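Local coordinates for 5-carboxymethyl-2-hydroxymuconate semialdehyde dehydrogenase (Thermus thermophilus, PDB 2D4E) that catalyses the NAD-dependent oxidation of 5-carboxymethyl-2-hydroxymuconate semialdehyde to the corresponding carboxylate, as a member of the aldehyde dehydrogenase family, at the interface of chains A and B. Coordinates in Å, arbitrary orientation; residue numbers count along the deposited sequence, not the author numbering. Chains: chain A/B, 5-carboxymethyl-2-hydroxymuconate semialdehyde dehydrogenase.

Contact 1: the interface of chains A and B. Residues chain A 251, 254-255, 258-259, 272; chain B 262, 265.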
loop_
_atom_site.group_PDB
_atom_site.type_symbol
_atom_site.label_atom_id
_atom_site.label_comp_id
_atom_site.label_asym_id
_atom_site.label_seq_id
_atom_site.Cartn_x
_atom_site.Cartn_y
_atom_site.Cartn_z
ATOM N N THR A 251 4.575 9.271 31.848
ATOM C CA THR A 251 3.440 8.362 31.764
ATOM C C THR A 251 2.253 8.846 32.597
ATOM O O THR A 251 1.115 8.866 32.120
ATOM C CB THR A 251 3.844 6.945 32.225
ATOM O OG1 THR A 251 4.915 6.470 31.399
ATOM C CG2 THR A 251 2.662 5.982 32.121
ATOM N N GLY A 254 0.356 11.466 31.107
ATOM C CA GLY A 254 -0.504 10.929 30.067
ATOM C C GLY A 254 -1.850 10.513 30.631
ATOM O O GLY A 254 -2.889 10.722 30.002
ATOM N N LYS A 255 -1.831 9.924 31.823
ATOM C CA LYS A 255 -3.058 9.487 32.476
ATOM C C LYS A 255 -3.917 10.694 32.834
ATOM O O LYS A 255 -5.131 10.688 32.626
ATOM C CB LYS A 255 -2.739 8.697 33.747
ATOM C CG LYS A 255 -1.999 7.397 33.513
ATOM C CD LYS A 255 -1.792 6.648 34.824
ATOM C CE LYS A 255 -1.102 5.312 34.595
ATOM N NZ LYS A 255 -1.014 4.517 35.848
ATOM N N MET A 258 -5.259 12.192 29.590
ATOM C CA MET A 258 -6.284 11.348 28.995
ATOM C C MET A 258 -7.595 11.475 29.755
ATOM O O MET A 258 -8.660 11.616 29.148
ATOM C CB MET A 258 -5.852 9.880 28.977
ATOM C CG MET A 258 -6.772 9.022 28.111
ATOM S SD MET A 258 -6.354 7.276 28.016
ATOM C CE MET A 258 -7.992 6.558 27.670
ATOM N N ARG A 259 -7.507 11.432 31.082
ATOM C CA ARG A 259 -8.682 11.535 31.940
ATOM C C ARG A 259 -9.457 12.819 31.647
ATOM O O ARG A 259 -10.681 12.796 31.477
ATOM C CB ARG A 259 -8.261 11.493 33.418
ATOM C CG ARG A 259 -9.433 11.341 34.391
ATOM C CD ARG A 259 -8.986 11.156 35.843
ATOM N NE ARG A 259 -8.157 9.965 36.029
ATOM C CZ ARG A 259 -6.830 9.979 36.129
ATOM N NH1 ARG A 259 -6.170 11.130 36.084
ATOM N NH2 ARG A 259 -6.161 8.843 36.292
ATOM N N LEU A 272 5.196 8.753 25.655
ATOM C CA LEU A 272 5.538 8.880 27.064
ATOM C C LEU A 272 6.956 8.438 27.398
ATOM O O LEU A 272 7.843 8.468 26.540
ATOM C CB LEU A 272 4.510 8.110 27.899
ATOM C CG LEU A 272 3.067 8.476 27.514
ATOM C CD1 LEU A 272 2.082 7.652 28.331
ATOM C CD2 LEU A 272 2.831 9.979 27.727
ATOM N N ALA B 262 -8.590 5.811 31.344
ATOM C CA ALA B 262 -7.380 6.611 31.506
ATOM C C ALA B 262 -6.452 6.084 32.599
ATOM O O ALA B 262 -5.233 6.237 32.510
ATOM C CB ALA B 262 -7.753 8.062 31.802
ATOM N N LEU B 265 -4.244 3.861 30.804
ATOM C CA LEU B 265 -3.912 4.300 29.453
ATOM C C LEU B 265 -4.381 3.300 28.402
ATOM O O LEU B 265 -3.660 3.003 27.449
ATOM C CB LEU B 265 -2.402 4.509 29.332
ATOM C CG LEU B 265 -1.851 5.719 30.093
ATOM C CD1 LEU B 265 -0.328 5.729 30.003
ATOM C CD2 LEU B 265 -2.443 7.002 29.510
#

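Contact 2: the interface of chains A and B. Residues chain A 119, 295, 298-299, 343-344; chain B 512-513.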
loop_
_atom_site.group_PDB
_atom_site.type_symbol
_atom_site.label_atom_id
_atom_site.label_comp_id
_atom_site.label_asym_id
_atom_site.label_seq_id
_atom_site.Cartn_x
_atom_site.Cartn_y
_atom_site.Cartn_z
ATOM N N ARG A 119 27.193 20.302 20.796
ATOM C CA ARG A 119 27.492 19.145 19.961
ATOM C C ARG A 119 26.258 18.267 19.729
ATOM O O ARG A 119 26.301 17.303 18.961
ATOM C CB ARG A 119 28.623 18.322 20.581
ATOM C CG ARG A 119 29.396 17.509 19.559
ATOM C CD ARG A 119 30.829 17.275 20.005
ATOM N NE ARG A 119 30.953 16.232 21.020
ATOM C CZ ARG A 119 30.713 14.943 20.801
ATOM N NH1 ARG A 119 30.324 14.530 19.601
ATOM N NH2 ARG A 119 30.857 14.063 21.783
ATOM N N PHE A 295 27.021 6.236 24.473
ATOM C CA PHE A 295 26.326 7.368 23.883
ATOM C C PHE A 295 24.813 7.361 24.119
ATOM O O PHE A 295 24.239 8.381 24.490
ATOM C CB PHE A 295 26.610 7.435 22.377
ATOM C CG PHE A 295 25.887 8.551 21.674
ATOM C CD1 PHE A 295 24.642 8.331 21.084
ATOM C CD2 PHE A 295 26.436 9.828 21.628
ATOM C CE1 PHE A 295 23.952 9.369 20.460
ATOM C CE2 PHE A 295 25.753 10.880 21.005
ATOM C CZ PHE A 295 24.510 10.650 20.420
ATOM N N PHE A 298 24.196 8.424 27.916
ATOM C CA PHE A 298 24.744 9.698 28.373
ATOM C C PHE A 298 24.529 10.926 27.490
ATOM O O PHE A 298 24.626 12.060 27.976
ATOM C CB PHE A 298 26.229 9.509 28.708
ATOM C CG PHE A 298 26.464 8.542 29.846
ATOM C CD1 PHE A 298 27.398 7.521 29.733
ATOM C CD2 PHE A 298 25.720 8.643 31.021
ATOM C CE1 PHE A 298 27.589 6.604 30.773
ATOM C CE2 PHE A 298 25.897 7.736 32.071
ATOM C CZ PHE A 298 26.833 6.714 31.947
ATOM N N SER A 299 24.233 10.721 26.209
ATOM C CA SER A 299 23.975 11.851 25.313
ATOM C C SER A 299 22.659 12.483 25.770
ATOM O O SER A 299 21.864 11.828 26.451
ATOM C CB SER A 299 23.852 11.380 23.858
ATOM O OG SER A 299 22.775 10.473 23.696
ATOM N N GLU A 343 30.579 17.113 26.582
ATOM C CA GLU A 343 29.820 15.927 26.202
ATOM C C GLU A 343 28.541 15.839 27.041
ATOM O O GLU A 343 27.464 15.526 26.521
ATOM C CB GLU A 343 30.696 14.681 26.364
ATOM C CG GLU A 343 31.763 14.597 25.277
ATOM C CD GLU A 343 32.800 13.520 25.510
ATOM O OE1 GLU A 343 33.447 13.109 24.524
ATOM O OE2 GLU A 343 32.985 13.090 26.664
ATOM N N VAL A 344 28.658 16.143 28.331
ATOM C CA VAL A 344 27.508 16.134 29.233
ATOM C C VAL A 344 27.396 17.470 29.978
ATOM O O VAL A 344 28.339 17.906 30.647
ATOM C CB VAL A 344 27.602 14.971 30.254
ATOM C CG1 VAL A 344 26.653 15.203 31.418
ATOM C CG2 VAL A 344 27.256 13.653 29.555
ATOM N N LYS B 512 31.470 9.339 19.397
ATOM C CA LYS B 512 32.347 8.929 20.486
ATOM C C LYS B 512 32.193 9.815 21.718
ATOM O O LYS B 512 32.356 11.035 21.651
ATOM C CB LYS B 512 33.805 8.943 20.020
ATOM C CG LYS B 512 34.055 8.135 18.753
ATOM C CD LYS B 512 33.551 6.706 18.887
ATOM C CE LYS B 512 33.780 5.921 17.605
ATOM N NZ LYS B 512 35.230 5.844 17.270
ATOM N N PHE B 513 31.866 9.184 22.842
ATOM C CA PHE B 513 31.692 9.872 24.113
ATOM C C PHE B 513 32.669 9.257 25.104
ATOM O O PHE B 513 32.788 8.035 25.183
ATOM C CB PHE B 513 30.261 9.688 24.631
ATOM C CG PHE B 513 29.371 10.886 24.429
ATOM C CD1 PHE B 513 29.337 11.554 23.206
ATOM C CD2 PHE B 513 28.543 11.329 25.458
ATOM C CE1 PHE B 513 28.490 12.648 23.009
ATOM C CE2 PHE B 513 27.693 12.418 25.272
ATOM C CZ PHE B 513 27.665 13.079 24.045
#

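Contact 1: the interface of chains A and B
B:Leu265 pushes its forked end into an apolar patch on chain A, and its two methyls part company there. CD1 meets CD1 of A:Leu272 at 3.5 Å, the two leucines reaching toward each other tip to tip, while CG2 of A:Thr251 approaches the same B:Leu265 methyl, CD1, from 3.7 Å. In that threonine, chi1 -59° puts OG1 beside the backbone N and CG2 anti to it, which turns the methyl toward B:Leu265. CD2 of B:Leu265 rests on the helix backbone, 3.7 Å from C of A:Gly254; being a glycine, this residue has no side chain there, and the methyl can reach the main chain. A:Lys255 runs at about a right angle to the leucine: its CG touches B:Leu265 CG at 3.8 Å and also lies against the carbonyl oxygen of B:Ala262. Among the residues described, the touching is done by the aliphatic stem of the lysine, not by its terminal NZ. One turn on, A:Met258 swings CG away from its backbone N (chi1 -168°) and lays an extended thioether along B:Ala262, SD standing 3.7 Å from CA of that alanine. The methyl CB of B:Ala262 nestles against the main chain of A:Arg259, 3.6 Å from its CA. In the fold, helix 251-261 of chain A, with A:Leu272 just beyond strand 267-271, receives the 3-10 turn 262-264 of chain B and the residue that follows it.

Contact 2: the interface of chains A and B
With CG anti to its backbone N (chi1 178°), A:Phe295 swings its ring from helix 286-298 toward B:Phe513, near the C-terminus of the partner chain, whose own ring enters a slot on chain A. In this aldehyde dehydrogenase-family enzyme the tail of one subunit thus docks on its neighbour in the deposited assembly. The two rings meet edge-to-face, their planes 85° apart and their centroids separated by 5.2 Å. A:Phe295 supplies the edge, its CD2 standing 3.7 Å from CD1 of B:Phe513 and over the rim of one face. Against the opposite face comes CB of A:Glu343, 3.9 Å from CE2 of B:Phe513, so the flat ring is held between an aromatic edge and an aliphatic stem. Main-chain atoms reach CE2 of B:Phe513 from either side: the carbonyl oxygen of A:Glu343, at 3.4 Å, from the side of its own CB, and CA of A:Ser299 from the side of A:Phe295. A:Ser299 OG donates to the carbonyl oxygen of A:Phe295 at 2.7 Å, tilted from the carbonyl plane, which ties the start of 3-10 helix 299-302 back to helix 286-298. A:Arg119 approaches the ring from the opposite direction, but it is poorly ordered; its salt bridge to A:Glu343 (NH2 to OE1, 3.9 Å) is long, and its NH2 hydrogen bond to the carbonyl oxygen of B:Lys512 is weak. Replacing B:Phe513 with an alanine would probably open a gap between A:Phe295 and A:Glu343, depriving the phenylalanine edge of its aromatic partner and freeing the tail of chain B to shift.

Contact 1 and contact 2 lie about 31 Å apart, measured between the centres of their C-alpha atoms, and share no residues. They join the same two chains by different means: contact 1 sets a helix of chain A against a short turn and the residue after it, whereas contact 2 receives the C-terminal loop segment of chain B. Because the interface is two-fold symmetric, each has a twin with the chains exchanged, so each subunit both offers and accepts a tail. If this pair is the biological one, as is common in the family, the wide spacing would probably limit rocking of one subunit on the other.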